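Local coordinates for protein endo-1,4-b-d-mannanase (Trichoderma reesei, PDB 1QNR) that probably hydrolyses internal beta-1,4-mannosidic linkages in mannan polysaccharides, as a retaining glycoside hydrolase of family 5, at residues A[22-28]-A[303-309]. Residues are numbered along the deposited sequence; the frame is centred on the assembly and turned at random.
Sequences AGTNCYW and DMFWQWG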
# COMPACT_ATOMS: atom_id res chain seq x y z
N ALA A 22 8.90 -8.49 7.79
CA ALA A 22 8.01 -7.51 8.45
C ALA A 22 8.28 -6.14 7.87
O ALA A 22 9.43 -5.74 7.63
CB ALA A 22 8.19 -7.48 9.98
N GLY A 23 7.18 -5.36 7.70
CA GLY A 23 7.30 -3.96 7.24
C GLY A 23 6.27 -3.05 7.97
O GLY A 23 5.66 -3.49 8.95
N THR A 24 6.12 -1.82 7.48
CA THR A 24 5.16 -0.89 8.11
C THR A 24 4.60 0.09 7.06
O THR A 24 5.19 0.26 6.00
CB THR A 24 5.87 -0.08 9.25
OG1 THR A 24 4.88 0.72 9.97
CG2 THR A 24 6.93 0.93 8.69
N ASN A 25 3.46 0.70 7.41
CA ASN A 25 2.88 1.76 6.58
C ASN A 25 3.32 3.13 7.09
O ASN A 25 3.30 3.39 8.32
CB ASN A 25 1.30 1.75 6.66
CG ASN A 25 0.78 0.59 5.83
OD1 ASN A 25 0.51 0.68 4.61
ND2 ASN A 25 0.59 -0.60 6.45
N CYS A 26 3.79 3.99 6.17
CA CYS A 26 4.17 5.38 6.48
C CYS A 26 3.71 6.28 5.36
O CYS A 26 4.49 6.79 4.52
CB CYS A 26 5.69 5.46 6.70
SG CYS A 26 6.16 7.19 7.27
N TYR A 27 2.37 6.49 5.24
CA TYR A 27 1.84 7.23 4.09
C TYR A 27 2.47 8.61 4.00
O TYR A 27 2.73 9.11 2.87
CB TYR A 27 0.27 7.32 4.08
CG TYR A 27 -0.30 8.37 5.02
CD1 TYR A 27 -0.42 9.71 4.58
CD2 TYR A 27 -0.72 8.03 6.29
CE1 TYR A 27 -0.91 10.67 5.49
CE2 TYR A 27 -1.22 8.97 7.19
CZ TYR A 27 -1.32 10.28 6.74
OH TYR A 27 -1.84 11.26 7.63
N TRP A 28 2.68 9.18 5.18
CA TRP A 28 3.02 10.60 5.34
C TRP A 28 4.50 10.87 5.09
O TRP A 28 4.94 12.04 4.88
CB TRP A 28 2.60 11.03 6.78
CG TRP A 28 3.05 10.11 7.89
CD1 TRP A 28 2.28 9.14 8.50
CD2 TRP A 28 4.37 10.03 8.55
NE1 TRP A 28 3.06 8.45 9.46
CE2 TRP A 28 4.33 9.00 9.50
CE3 TRP A 28 5.59 10.76 8.40
CZ2 TRP A 28 5.39 8.65 10.37
CZ3 TRP A 28 6.67 10.37 9.23
CH2 TRP A 28 6.55 9.34 10.18
N ASP A 303 4.06 -9.15 6.45
CA ASP A 303 2.97 -8.33 7.02
C ASP A 303 3.46 -6.92 7.38
O ASP A 303 4.67 -6.71 7.59
CB ASP A 303 2.34 -8.96 8.30
CG ASP A 303 3.31 -8.88 9.50
OD1 ASP A 303 3.32 -7.86 10.22
OD2 ASP A 303 4.03 -9.89 9.72
N MET A 304 2.52 -5.94 7.30
CA MET A 304 2.85 -4.49 7.52
C MET A 304 1.76 -3.87 8.34
O MET A 304 0.61 -3.64 7.87
CB MET A 304 2.95 -3.76 6.14
CG MET A 304 3.94 -4.52 5.22
SD MET A 304 4.05 -3.96 3.50
CE MET A 304 4.82 -2.40 3.78
N PHE A 305 2.04 -3.52 9.60
CA PHE A 305 1.02 -2.88 10.44
C PHE A 305 0.71 -1.46 9.96
O PHE A 305 1.57 -0.76 9.37
CB PHE A 305 1.43 -2.87 11.93
CG PHE A 305 2.69 -2.09 12.29
CD1 PHE A 305 3.95 -2.65 12.15
CD2 PHE A 305 2.59 -0.75 12.67
CE1 PHE A 305 5.09 -1.93 12.55
CE2 PHE A 305 3.77 -0.03 13.04
CZ PHE A 305 5.00 -0.61 12.93
N TRP A 306 -0.55 -1.01 10.25
CA TRP A 306 -0.92 0.40 10.09
C TRP A 306 -0.93 1.03 11.47
O TRP A 306 -1.78 0.58 12.32
CB TRP A 306 -2.33 0.52 9.40
CG TRP A 306 -2.68 1.99 9.21
CD1 TRP A 306 -3.24 2.83 10.13
CD2 TRP A 306 -2.52 2.77 8.01
NE1 TRP A 306 -3.40 4.09 9.59
CE2 TRP A 306 -2.98 4.09 8.26
CE3 TRP A 306 -2.03 2.47 6.72
CZ2 TRP A 306 -2.93 5.11 7.34
CZ3 TRP A 306 -2.05 3.49 5.74
CH2 TRP A 306 -2.48 4.80 6.03
N GLN A 307 -0.01 1.94 11.89
CA GLN A 307 0.98 2.56 11.01
C GLN A 307 2.13 3.09 11.88
O GLN A 307 2.01 3.21 13.12
CB GLN A 307 0.39 3.78 10.26
CG GLN A 307 -0.12 4.93 11.19
CD GLN A 307 -0.48 6.21 10.41
OE1 GLN A 307 0.08 6.59 9.39
NE2 GLN A 307 -1.47 6.99 10.96
N TRP A 308 3.29 3.40 11.23
CA TRP A 308 4.40 4.02 11.95
C TRP A 308 4.10 5.43 12.45
O TRP A 308 3.49 6.21 11.70
CB TRP A 308 5.61 4.10 10.93
CG TRP A 308 6.97 4.38 11.57
CD1 TRP A 308 7.59 5.57 11.71
CD2 TRP A 308 7.76 3.38 12.24
NE1 TRP A 308 8.82 5.37 12.37
CE2 TRP A 308 8.91 4.02 12.76
CE3 TRP A 308 7.61 1.97 12.41
CZ2 TRP A 308 9.94 3.34 13.45
CZ3 TRP A 308 8.64 1.30 13.10
CH2 TRP A 308 9.78 2.00 13.62
N GLY A 309 4.54 5.73 13.68
CA GLY A 309 4.54 7.13 14.18
C GLY A 309 5.97 7.48 14.63
O GLY A 309 6.67 6.58 15.11
O HOH W 1 4.99 -5.66 10.75
O HOH W 2 0.67 5.04 7.13
O HOH W 3 -2.66 10.03 10.02
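Gly23 N donates to Asp303 O at 2.9 Å, the first rung of a parallel strand pairing that carries on to Phe305. There Asn25 N reaches Phe305 O, and Trp308 N then donates to Asn25 O after the chain has passed the cis peptide before Gln307. Asn25 also binds through its side chain. Its CG lies beside its own backbone N, anti to the carbonyl carbon (chi1 -75°), which brings ND2 to the same acceptor, 3.1 Å from Phe305 O and well above the carbonyl plane. Two donors thus grip one oxygen, while OD1 turns to Arg54. Two waters bridge the segments: one lies within hydrogen-bonding distance of Gly23 O and Asp303 OD1, another joins Tyr27 N to Gln307 OE1. Asp303 OD1 also bonds Tyr277, and OD2 bonds Tyr20 and His339.

Among the rings, Phe305 turns a face to Thr24: Thr24 OG1 lies 3.2 Å from Phe305 CZ, and Thr24 CB makes a CH-pi contact over the same ring. Trp306 CE3 packs 3.4 Å from Asn25 CB. Its six-membered ring meets the Tyr27 ring rim to rim, the planes only 6° apart. Trp28 directs its indole edge at segment 303-309: NE1 donates to Trp308 O at 3.2 Å, that oxygen lying in the indole plane, while CZ2 touches Trp308 CD1 at 4.0 Å. With an alanine in place of Trp28, Trp308 O would probably lose its indole donor and a gap would open beside the Trp308 ring. Cys26 SG, disulfide-bonded to Cys29, sits over a face of the Trp28 ring.

Strands 21-25 and 300-309 are neighbours where the TIM barrel closes, first beside last. The Trp306 side chain touches Tyr243 and comes within about 7 Å of a bound beta-D-mannopyranose. Strands 52-54 and 272-277 continue the sheet; helix 35-47 packs on Thr24, Trp28 and Trp308, and helix 330-343 on Ala22 and Phe305.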